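Local coordinates for protein pantothenate kinase (Coxiella burnetii, PDB 3TQC) that catalyses the ATP-dependent phosphorylation of pantothenate to 4'-phosphopantothenate, the first step of coenzyme A biosynthesis, at residues S117-P120 / D121-N124; M146-G150 / F151-Y155; M157-L160 / L161-L164; V178-H181 / H182-D185. One frame throughout, in Å; residues are numbered along the deposited sequence.

Contact 1: residues S117-P120 / D121-N124; sequences SRWP and DHPN
D121 follows P120 at the exposed corner of the turn, these two residues forming its middle. The carbonyl oxygen of D121 accepts a hydrogen bond from Q74 NE2 of helix 52-84.

H122 closes the turn. Its backbone N donates to W119 O (2.9 Å, N-H...O 160°), approaching from above the carbonyl plane. The imidazole extends beside the indole of W119 and points the same way: CG sits between the backbone N and the carbonyl carbon (chi1 50°), a placement that carries H122 CE1 to 3.5 Å from W119 CB. The imidazole and the five-membered ring of W119 meet obliquely, planes 50° apart. The buried imidazole has both nitrogens engaged, NE2 with S67 OG and ND1, weakly, with L116 O.

P123 then brings the chain back beside S117. P123 CA makes a CH...O contact with S117 O (3.3 Å), P123 O lies 3.3 Å from S117 CB, and P123 CD packs 3.6 Å from P120 O. The hydroxyl of S117 bonds elsewhere, to K42 and to A114 O.

N124 passes into the next strand, its N bonded to D198. A type I beta turn over W119-H122 thus reverses the chain between helix 105-116 and edge strand 125-129, within a beta-alpha-beta crossover of the P-loop kinase fold.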
loop_
_atom_site.group_PDB
_atom_site.type_symbol
_atom_site.label_atom_id
_atom_site.label_comp_id
_atom_site.label_asym_id
_atom_site.label_seq_id
_atom_site.Cartn_x
_atom_site.Cartn_y
_atom_site.Cartn_z
ATOM N N SER B 117 8.876 -22.206 -4.995
ATOM C CA SER B 117 8.298 -23.430 -4.487
ATOM C C SER B 117 9.359 -24.397 -3.933
ATOM O O SER B 117 9.021 -25.320 -3.217
ATOM C CB SER B 117 7.461 -24.111 -5.576
ATOM O OG SER B 117 8.248 -24.937 -6.399
ATOM N N ARG B 118 10.634 -24.179 -4.259
ATOM C CA ARG B 118 11.719 -25.047 -3.778
ATOM C C ARG B 118 11.957 -24.989 -2.273
ATOM O O ARG B 118 12.553 -25.908 -1.721
ATOM C CB ARG B 118 13.037 -24.722 -4.498
ATOM C CG ARG B 118 13.791 -23.512 -3.929
ATOM C CD ARG B 118 14.726 -22.845 -4.967
ATOM N NE ARG B 118 15.782 -23.731 -5.479
ATOM C CZ ARG B 118 16.976 -23.922 -4.917
ATOM N NH1 ARG B 118 17.307 -23.340 -3.769
ATOM N NH2 ARG B 118 17.846 -24.733 -5.503
ATOM N N TRP B 119 11.521 -23.921 -1.609
ATOM C CA TRP B 119 11.725 -23.779 -0.163
ATOM C C TRP B 119 10.612 -24.409 0.659
ATOM O O TRP B 119 9.447 -24.098 0.460
ATOM C CB TRP B 119 11.894 -22.314 0.217
ATOM C CG TRP B 119 13.256 -21.856 -0.042
ATOM C CD1 TRP B 119 14.366 -22.117 0.706
ATOM C CD2 TRP B 119 13.692 -21.101 -1.161
ATOM N NE1 TRP B 119 15.468 -21.549 0.126
ATOM C CE2 TRP B 119 15.080 -20.917 -1.024
ATOM C CE3 TRP B 119 13.046 -20.559 -2.262
ATOM C CZ2 TRP B 119 15.828 -20.210 -1.945
ATOM C CZ3 TRP B 119 13.792 -19.862 -3.181
ATOM C CH2 TRP B 119 15.167 -19.681 -3.010
ATOM N N PRO B 120 10.980 -25.276 1.619
ATOM C CA PRO B 120 9.974 -26.064 2.315
ATOM C C PRO B 120 9.028 -25.264 3.211
ATOM O O PRO B 120 8.014 -25.808 3.630
ATOM C CB PRO B 120 10.816 -27.070 3.132
ATOM C CG PRO B 120 12.112 -26.417 3.323
ATOM C CD PRO B 120 12.348 -25.621 2.066
ATOM N N ASP B 121 9.333 -24.005 3.516
ATOM C CA ASP B 121 8.367 -23.159 4.232
ATOM C C ASP B 121 7.244 -22.674 3.336
ATOM O O ASP B 121 6.241 -22.194 3.837
ATOM C CB ASP B 121 9.032 -21.940 4.890
ATOM C CG ASP B 121 9.790 -22.301 6.164
ATOM O OD1 ASP B 121 9.635 -23.440 6.654
ATOM O OD2 ASP B 121 10.547 -21.444 6.672
ATOM N N HIS B 122 7.411 -22.770 2.023
ATOM C CA HIS B 122 6.383 -22.295 1.122
ATOM C C HIS B 122 6.393 -22.979 -0.233
ATOM O O HIS B 122 6.535 -22.340 -1.259
ATOM C CB HIS B 122 6.448 -20.775 1.006
ATOM C CG HIS B 122 7.804 -20.232 0.715
ATOM N ND1 HIS B 122 8.405 -20.347 -0.523
ATOM C CD2 HIS B 122 8.663 -19.529 1.488
ATOM C CE1 HIS B 122 9.584 -19.754 -0.488
ATOM N NE2 HIS B 122 9.767 -19.252 0.719
ATOM N N PRO B 123 6.197 -24.307 -0.240
ATOM C CA PRO B 123 6.254 -25.067 -1.483
ATOM C C PRO B 123 5.049 -24.845 -2.384
ATOM O O PRO B 123 5.118 -25.172 -3.568
ATOM C CB PRO B 123 6.259 -26.514 -0.990
ATOM C CG PRO B 123 5.418 -26.474 0.221
ATOM C CD PRO B 123 5.727 -25.148 0.877
ATOM N N ASN B 124 3.955 -24.318 -1.832
ATOM C CA ASN B 124 2.721 -24.161 -2.598
ATOM C C ASN B 124 2.611 -22.756 -3.138
ATOM O O ASN B 124 2.353 -21.810 -2.396
ATOM C CB ASN B 124 1.508 -24.528 -1.754
ATOM C CG ASN B 124 1.488 -25.996 -1.407
ATOM O OD1 ASN B 124 1.879 -26.828 -2.222
ATOM N ND2 ASN B 124 1.041 -26.327 -0.196
#

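Contact 2: residues M146-G150 / F151-Y155; sequences MKRKG and FPESY
R148 grips E153 side-on, with two nitrogens on a single carboxylate oxygen. NE reaches E153 OE2 at 2.7 Å, nearly in line with its C-O bond, while NH2 comes to the same OE2 at 2.8 Å on its syn lone pair. Both bonds lie close to the guanidinium plane, which would fix the rotation of that group.

A second polar link joins G150 N to S154 OG (2.9 Å, 135°). S154 OG lies between the backbone N and the carbonyl carbon (chi1 66°), a position from which it meets that N-H; it also lies very close to F151 O, at a distance too short to be taken at face value. F151 N closes the turn on R148 O at 3.0 Å.

Packing builds on this frame. The chain of R148, bent at chi2 and chi3, folds over one face of the F151 ring: its guanidinium lies almost flat there, planes 22° apart, with F151 CD1 beneath its centre, and R148 CD stands over the ring centroid at 4.2 Å in a CH-pi contact. The cation-pi component is off-centre. G150 O meets the edge of Y155, 3.3 Å from Y155 CE2. F151 also leans on N289 and N293 of helix 271-294.

The backbone of R148-F151 forms a type II beta turn, with G150 at its positive-phi third position, running directly into a 3-10 turn near the predicted ATP-binding loop.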
loop_
_atom_site.group_PDB
_atom_site.type_symbol
_atom_site.label_atom_id
_atom_site.label_comp_id
_atom_site.label_asym_id
_atom_site.label_seq_id
_atom_site.Cartn_x
_atom_site.Cartn_y
_atom_site.Cartn_z
ATOM N N MET B 146 -13.125 -2.128 -26.961
ATOM C CA MET B 146 -12.234 -3.124 -27.579
ATOM C C MET B 146 -10.859 -2.564 -27.984
ATOM O O MET B 146 -9.924 -3.333 -28.210
ATOM C CB MET B 146 -12.887 -3.797 -28.790
ATOM C CG MET B 146 -13.819 -4.961 -28.449
ATOM S SD MET B 146 -13.029 -6.417 -27.706
ATOM C CE MET B 146 -12.036 -7.011 -29.071
ATOM N N LYS B 147 -10.733 -1.242 -28.076
ATOM C CA LYS B 147 -9.437 -0.615 -28.359
ATOM C C LYS B 147 -8.721 -0.259 -27.050
ATOM O O LYS B 147 -7.627 0.304 -27.066
ATOM C CB LYS B 147 -9.636 0.633 -29.244
ATOM C CG LYS B 147 -8.845 0.626 -30.574
ATOM C CD LYS B 147 -9.235 -0.540 -31.500
ATOM C CE LYS B 147 -8.177 -0.809 -32.612
ATOM N NZ LYS B 147 -7.730 0.392 -33.415
ATOM N N ARG B 148 -9.330 -0.620 -25.923
ATOM C CA ARG B 148 -8.863 -0.222 -24.608
ATOM C C ARG B 148 -8.662 -1.444 -23.690
ATOM O O ARG B 148 -8.744 -1.345 -22.473
ATOM C CB ARG B 148 -9.885 0.735 -24.000
ATOM C CG ARG B 148 -10.196 1.964 -24.873
ATOM C CD ARG B 148 -9.154 3.071 -24.720
ATOM N NE ARG B 148 -9.201 3.679 -23.387
ATOM C CZ ARG B 148 -8.603 4.822 -23.047
ATOM N NH1 ARG B 148 -7.900 5.524 -23.938
ATOM N NH2 ARG B 148 -8.726 5.273 -21.804
ATOM N N LYS B 149 -8.392 -2.595 -24.289
ATOM C CA LYS B 149 -8.196 -3.821 -23.547
ATOM C C LYS B 149 -6.902 -3.638 -22.790
ATOM O O LYS B 149 -5.912 -3.240 -23.375
ATOM C CB LYS B 149 -8.094 -5.000 -24.513
ATOM C CG LYS B 149 -8.781 -6.272 -24.056
ATOM C CD LYS B 149 -8.887 -7.250 -25.213
ATOM C CE LYS B 149 -9.741 -8.443 -24.873
ATOM N NZ LYS B 149 -9.666 -9.512 -25.905
ATOM N N GLY B 150 -6.925 -3.870 -21.480
ATOM C CA GLY B 150 -5.761 -3.644 -20.641
ATOM C C GLY B 150 -5.794 -2.314 -19.899
ATOM O O GLY B 150 -5.084 -2.137 -18.908
ATOM N N PHE B 151 -6.600 -1.375 -20.390
ATOM C CA PHE B 151 -6.826 -0.115 -19.694
ATOM C C PHE B 151 -7.739 -0.401 -18.502
ATOM O O PHE B 151 -8.438 -1.409 -18.485
ATOM C CB PHE B 151 -7.464 0.928 -20.623
ATOM C CG PHE B 151 -6.513 1.509 -21.641
ATOM C CD1 PHE B 151 -6.109 2.834 -21.550
ATOM C CD2 PHE B 151 -6.034 0.738 -22.696
ATOM C CE1 PHE B 151 -5.238 3.375 -22.480
ATOM C CE2 PHE B 151 -5.171 1.280 -23.631
ATOM C CZ PHE B 151 -4.767 2.595 -23.520
ATOM N N PRO B 152 -7.736 0.471 -17.492
ATOM C CA PRO B 152 -8.468 0.100 -16.249
ATOM C C PRO B 152 -9.952 -0.202 -16.477
ATOM O O PRO B 152 -10.497 -1.088 -15.832
ATOM C CB PRO B 152 -8.327 1.335 -15.354
ATOM C CG PRO B 152 -7.136 2.111 -15.939
ATOM C CD PRO B 152 -7.043 1.768 -17.398
ATOM N N GLU B 153 -10.581 0.513 -17.405
ATOM C CA GLU B 153 -12.015 0.378 -17.634
ATOM C C GLU B 153 -12.387 -0.956 -18.293
ATOM O O GLU B 153 -13.565 -1.276 -18.417
ATOM C CB GLU B 153 -12.563 1.571 -18.438
ATOM C CG GLU B 153 -11.956 1.778 -19.842
ATOM C CD GLU B 153 -10.737 2.709 -19.874
ATOM O OE1 GLU B 153 -10.096 2.915 -18.817
ATOM O OE2 GLU B 153 -10.419 3.233 -20.968
ATOM N N SER B 154 -11.374 -1.732 -18.687
ATOM C CA SER B 154 -11.571 -3.005 -19.356
ATOM C C SER B 154 -11.629 -4.181 -18.378
ATOM O O SER B 154 -12.016 -5.272 -18.780
ATOM C CB SER B 154 -10.456 -3.246 -20.380
ATOM O OG SER B 154 -9.199 -3.413 -19.758
ATOM N N TYR B 155 -11.261 -3.949 -17.114
ATOM C CA TYR B 155 -11.264 -4.997 -16.085
ATOM C C TYR B 155 -12.498 -4.971 -15.203
ATOM O O TYR B 155 -13.001 -3.907 -14.853
ATOM C CB TYR B 155 -10.057 -4.860 -15.138
ATOM C CG TYR B 155 -8.735 -5.055 -15.812
ATOM C CD1 TYR B 155 -8.144 -6.315 -15.896
ATOM C CD2 TYR B 155 -8.088 -3.989 -16.390
ATOM C CE1 TYR B 155 -6.924 -6.487 -16.523
ATOM C CE2 TYR B 155 -6.886 -4.147 -17.013
ATOM C CZ TYR B 155 -6.303 -5.383 -17.080
ATOM O OH TYR B 155 -5.102 -5.483 -17.717
#

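Contact 3: residues M157-L160 / L161-L164; sequences MPSL and LRVL
R162 carries the flat group here, and one face of its guanidinium lies over S159 O, which stands 3.6 Å from the plane, toward the rim. The same group turns its NH2 to the hydroxyl of S159: R162 NH2 to S159 OG measures 2.9 Å, but with an angle of only 120° at the hydrogen the bond is weak. Two torsions bring the partners together. The arginine runs extended until chi3, a turn to 50° there folding NE and CZ back toward S159, and S159 holds OG trans to its own N (chi1 177°), directed at the following turn.

S159 O itself accepts V163 N at 3.1 Å. That bond belongs to the i to i+4 repeat of helix 157-168, which also includes L161 N to M157 O, R162 N to P158 O and L164 N to L160 O. P158 sits in the first turn, where a proline without an N-H costs the helix no bond, and S159 N is taken by D156 OD1 just ahead of it. In the fold, this helix precedes strand 174-180 of the small antiparallel sheet and packs on it through V163, which touches V174 and I176.

Apolar pairs also join successive turns. L160 CD1 meets L164 CD1 at 3.7 Å, the two leucines crossing at a slant; L160 also reaches T130, and L164 packs against F226. M157 CG lies 4.0 Å from L161 CD1, and the methionine side chain also touches N206.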
loop_
_atom_site.group_PDB
_atom_site.type_symbol
_atom_site.label_atom_id
_atom_site.label_comp_id
_atom_site.label_asym_id
_atom_site.label_seq_id
_atom_site.Cartn_x
_atom_site.Cartn_y
_atom_site.Cartn_z
ATOM N N MET B 157 -13.153 -4.952 -11.948
ATOM C CA MET B 157 -12.427 -4.701 -10.703
ATOM C C MET B 157 -13.130 -5.282 -9.486
ATOM O O MET B 157 -12.480 -5.829 -8.621
ATOM C CB MET B 157 -12.164 -3.203 -10.508
ATOM C CG MET B 157 -11.072 -2.868 -9.473
ATOM S SD MET B 157 -9.445 -3.581 -9.815
ATOM C CE MET B 157 -9.499 -3.548 -11.608
ATOM N N PRO B 158 -14.458 -5.167 -9.406
ATOM C CA PRO B 158 -15.075 -5.771 -8.229
ATOM C C PRO B 158 -14.780 -7.273 -8.135
ATOM O O PRO B 158 -14.616 -7.804 -7.044
ATOM C CB PRO B 158 -16.580 -5.513 -8.433
ATOM C CG PRO B 158 -16.658 -4.370 -9.399
ATOM C CD PRO B 158 -15.424 -4.414 -10.235
ATOM N N SER B 159 -14.700 -7.941 -9.280
ATOM C CA SER B 159 -14.401 -9.365 -9.302
ATOM C C SER B 159 -12.952 -9.657 -8.862
ATOM O O SER B 159 -12.691 -10.609 -8.112
ATOM C CB SER B 159 -14.677 -9.943 -10.685
ATOM O OG SER B 159 -14.321 -11.296 -10.708
ATOM N N LEU B 160 -12.011 -8.845 -9.319
ATOM C CA LEU B 160 -10.643 -9.034 -8.905
ATOM C C LEU B 160 -10.516 -8.788 -7.402
ATOM O O LEU B 160 -9.862 -9.555 -6.718
ATOM C CB LEU B 160 -9.702 -8.116 -9.685
ATOM C CG LEU B 160 -8.218 -8.061 -9.302
ATOM C CD1 LEU B 160 -7.598 -9.435 -9.261
ATOM C CD2 LEU B 160 -7.497 -7.179 -10.312
ATOM N N LEU B 161 -11.138 -7.727 -6.885
ATOM C CA LEU B 161 -10.986 -7.411 -5.457
ATOM C C LEU B 161 -11.677 -8.469 -4.597
ATOM O O LEU B 161 -11.222 -8.779 -3.510
ATOM C CB LEU B 161 -11.533 -6.026 -5.143
ATOM C CG LEU B 161 -10.773 -4.883 -5.831
ATOM C CD1 LEU B 161 -11.481 -3.530 -5.592
ATOM C CD2 LEU B 161 -9.335 -4.829 -5.351
ATOM N N ARG B 162 -12.759 -9.047 -5.108
ATOM C CA ARG B 162 -13.451 -10.103 -4.399
ATOM C C ARG B 162 -12.573 -11.355 -4.272
ATOM O O ARG B 162 -12.550 -12.012 -3.221
ATOM C CB ARG B 162 -14.768 -10.421 -5.108
ATOM C CG ARG B 162 -15.534 -11.630 -4.569
ATOM C CD ARG B 162 -16.727 -11.982 -5.494
ATOM N NE ARG B 162 -16.360 -12.090 -6.918
ATOM C CZ ARG B 162 -15.689 -13.104 -7.472
ATOM N NH1 ARG B 162 -15.274 -14.146 -6.741
ATOM N NH2 ARG B 162 -15.424 -13.083 -8.774
ATOM N N VAL B 163 -11.852 -11.680 -5.337
ATOM C CA VAL B 163 -10.944 -12.819 -5.317
ATOM C C VAL B 163 -9.763 -12.577 -4.382
ATOM O O VAL B 163 -9.427 -13.432 -3.567
ATOM C CB VAL B 163 -10.444 -13.162 -6.723
ATOM C CG1 VAL B 163 -9.188 -13.985 -6.631
ATOM C CG2 VAL B 163 -11.558 -13.904 -7.513
ATOM N N LEU B 164 -9.134 -11.418 -4.476
ATOM C CA LEU B 164 -8.037 -11.138 -3.568
ATOM C C LEU B 164 -8.538 -11.092 -2.124
ATOM O O LEU B 164 -7.923 -11.645 -1.222
ATOM C CB LEU B 164 -7.344 -9.848 -3.965
ATOM C CG LEU B 164 -6.715 -9.991 -5.356
ATOM C CD1 LEU B 164 -6.194 -8.661 -5.891
ATOM C CD2 LEU B 164 -5.597 -11.012 -5.297
#

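Contact 4: residues V178-H181 / H182-D185; sequences VYSH and HYYD
S180 pairs with D185 through both backbone polar atoms. S180 N donates to D185 O (2.8 Å), and D185 N returns a bond to S180 O (3.0 Å), giving an antiparallel hydrogen-bonded pair. The hydroxyl is used as well: Y183 N donates almost straight to S180 OG (2.8 Å, 171°), which the serine presents from a position opposite its own N (chi1 163°). Y183 CD2 packs 3.1 Å from the same oxygen. A weak bond from Y184 N to H181 O completes the set, and Y184 takes positive phi and psi to fit. With Y184 and D185 both facing S180, the connection forms a G1 beta bulge.

Among the polar ends of the side chains, H182 NE2 bonds to D258 and ND1 weakly to T255, while D185 OD1 accepts from N137 N. Y179 OH is satisfied by K149 NZ. That hydroxyl lies 3.2 Å from Y184 CD1, the two tyrosines running side by side, and Y179 CE1 rests 3.4 Å from D185 N. Y184 also meets the rings of Y262 and F263. At the corner, the H181 side chain lies about 6 Å from the bound ADP.

This tight connection ends strand 174-180, the middle strand of the small antiparallel sheet, and leads into its edge strand 185-187, with 190-194 on the other flank.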
loop_
_atom_site.group_PDB
_atom_site.type_symbol
_atom_site.label_atom_id
_atom_site.label_comp_id
_atom_site.label_asym_id
_atom_site.label_seq_id
_atom_site.Cartn_x
_atom_site.Cartn_y
_atom_site.Cartn_z
ATOM N N VAL B 178 -10.354 -17.377 -16.428
ATOM C CA VAL B 178 -9.244 -17.685 -17.328
ATOM C C VAL B 178 -9.387 -16.904 -18.630
ATOM O O VAL B 178 -10.452 -16.872 -19.219
ATOM C CB VAL B 178 -9.204 -19.195 -17.620
ATOM C CG1 VAL B 178 -8.151 -19.530 -18.697
ATOM C CG2 VAL B 178 -8.945 -19.982 -16.325
ATOM N N TYR B 179 -8.303 -16.272 -19.053
ATOM C CA TYR B 179 -8.225 -15.549 -20.313
ATOM C C TYR B 179 -7.347 -16.311 -21.324
ATOM O O TYR B 179 -6.229 -16.702 -21.004
ATOM C CB TYR B 179 -7.624 -14.172 -20.057
ATOM C CG TYR B 179 -7.561 -13.278 -21.274
ATOM C CD1 TYR B 179 -8.681 -12.575 -21.703
ATOM C CD2 TYR B 179 -6.376 -13.122 -21.985
ATOM C CE1 TYR B 179 -8.626 -11.759 -22.830
ATOM C CE2 TYR B 179 -6.309 -12.310 -23.089
ATOM C CZ TYR B 179 -7.433 -11.634 -23.512
ATOM O OH TYR B 179 -7.357 -10.813 -24.606
ATOM N N SER B 180 -7.862 -16.519 -22.531
ATOM C CA SER B 180 -7.080 -17.093 -23.632
ATOM C C SER B 180 -6.564 -15.999 -24.561
ATOM O O SER B 180 -7.359 -15.307 -25.220
ATOM C CB SER B 180 -7.926 -18.026 -24.476
ATOM O OG SER B 180 -7.270 -18.243 -25.709
ATOM N N HIS B 181 -5.242 -15.875 -24.641
ATOM C CA HIS B 181 -4.606 -14.972 -25.607
ATOM C C HIS B 181 -4.863 -15.439 -27.038
ATOM O O HIS B 181 -4.932 -14.631 -27.967
ATOM C CB HIS B 181 -3.098 -14.883 -25.346
ATOM C CG HIS B 181 -2.748 -14.222 -24.046
ATOM N ND1 HIS B 181 -2.871 -12.863 -23.844
ATOM C CD2 HIS B 181 -2.272 -14.733 -22.884
ATOM C CE1 HIS B 181 -2.488 -12.566 -22.614
ATOM N NE2 HIS B 181 -2.115 -13.682 -22.011
ATOM N N HIS B 182 -5.031 -16.747 -27.200
ATOM C CA HIS B 182 -5.287 -17.337 -28.500
ATOM C C HIS B 182 -6.640 -16.876 -29.044
ATOM O O HIS B 182 -6.751 -16.489 -30.206
ATOM C CB HIS B 182 -5.247 -18.863 -28.384
ATOM C CG HIS B 182 -5.305 -19.575 -29.699
ATOM N ND1 HIS B 182 -4.254 -19.579 -30.591
ATOM C CD2 HIS B 182 -6.282 -20.322 -30.264
ATOM C CE1 HIS B 182 -4.584 -20.297 -31.651
ATOM N NE2 HIS B 182 -5.810 -20.758 -31.478
ATOM N N TYR B 183 -7.659 -16.933 -28.193
ATOM C CA TYR B 183 -8.999 -16.484 -28.546
ATOM C C TYR B 183 -9.220 -15.005 -28.229
ATOM O O TYR B 183 -10.286 -14.460 -28.515
ATOM C CB TYR B 183 -10.039 -17.345 -27.834
ATOM C CG TYR B 183 -9.874 -18.821 -28.149
ATOM C CD1 TYR B 183 -10.004 -19.289 -29.457
ATOM C CD2 TYR B 183 -9.571 -19.744 -27.149
ATOM C CE1 TYR B 183 -9.841 -20.636 -29.759
ATOM C CE2 TYR B 183 -9.415 -21.095 -27.442
ATOM C CZ TYR B 183 -9.548 -21.532 -28.747
ATOM O OH TYR B 183 -9.382 -22.868 -29.039
ATOM N N TYR B 184 -8.204 -14.366 -27.649
ATOM C CA TYR B 184 -8.250 -12.946 -27.305
ATOM C C TYR B 184 -9.514 -12.645 -26.517
ATOM O O TYR B 184 -10.240 -11.696 -26.818
ATOM C CB TYR B 184 -8.201 -12.119 -28.582
ATOM C CG TYR B 184 -7.934 -10.656 -28.386
ATOM C CD1 TYR B 184 -6.811 -10.219 -27.694
ATOM C CD2 TYR B 184 -8.793 -9.705 -28.922
ATOM C CE1 TYR B 184 -6.562 -8.865 -27.529
ATOM C CE2 TYR B 184 -8.559 -8.359 -28.766
ATOM C CZ TYR B 184 -7.446 -7.938 -28.075
ATOM O OH TYR B 184 -7.220 -6.589 -27.927
ATOM N N ASP B 185 -9.784 -13.484 -25.523
ATOM C CA ASP B 185 -11.029 -13.414 -24.787
ATOM C C ASP B 185 -11.016 -14.275 -23.518
ATOM O O ASP B 185 -10.218 -15.204 -23.385
ATOM C CB ASP B 185 -12.192 -13.839 -25.693
ATOM C CG ASP B 185 -13.515 -13.216 -25.285
ATOM O OD1 ASP B 185 -13.573 -12.573 -24.210
ATOM O OD2 ASP B 185 -14.494 -13.373 -26.048
#

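Overall arrangement
All four contacts are local turns or helix turns, met in series along the chain within the P-loop kinase fold. Contact 1 stands apart: its centre is 35 Å from that of contact 2, on the opposite side of the chain's centre, at the far end of helix 105-116, which begins at the nucleotide-binding loop. The other three cluster. Contact 2 runs into contact 3, on helix 157-168, with centres 16 Å apart, and that helix precedes strand 174-180 of contact 4. Contacts 2 and 4, 14 Å between centres, touch directly through K149 and M146. Their Y155 and H181 side chains lie about 10 and 6 Å from bound ADP; contact 1 belongs to the crossover.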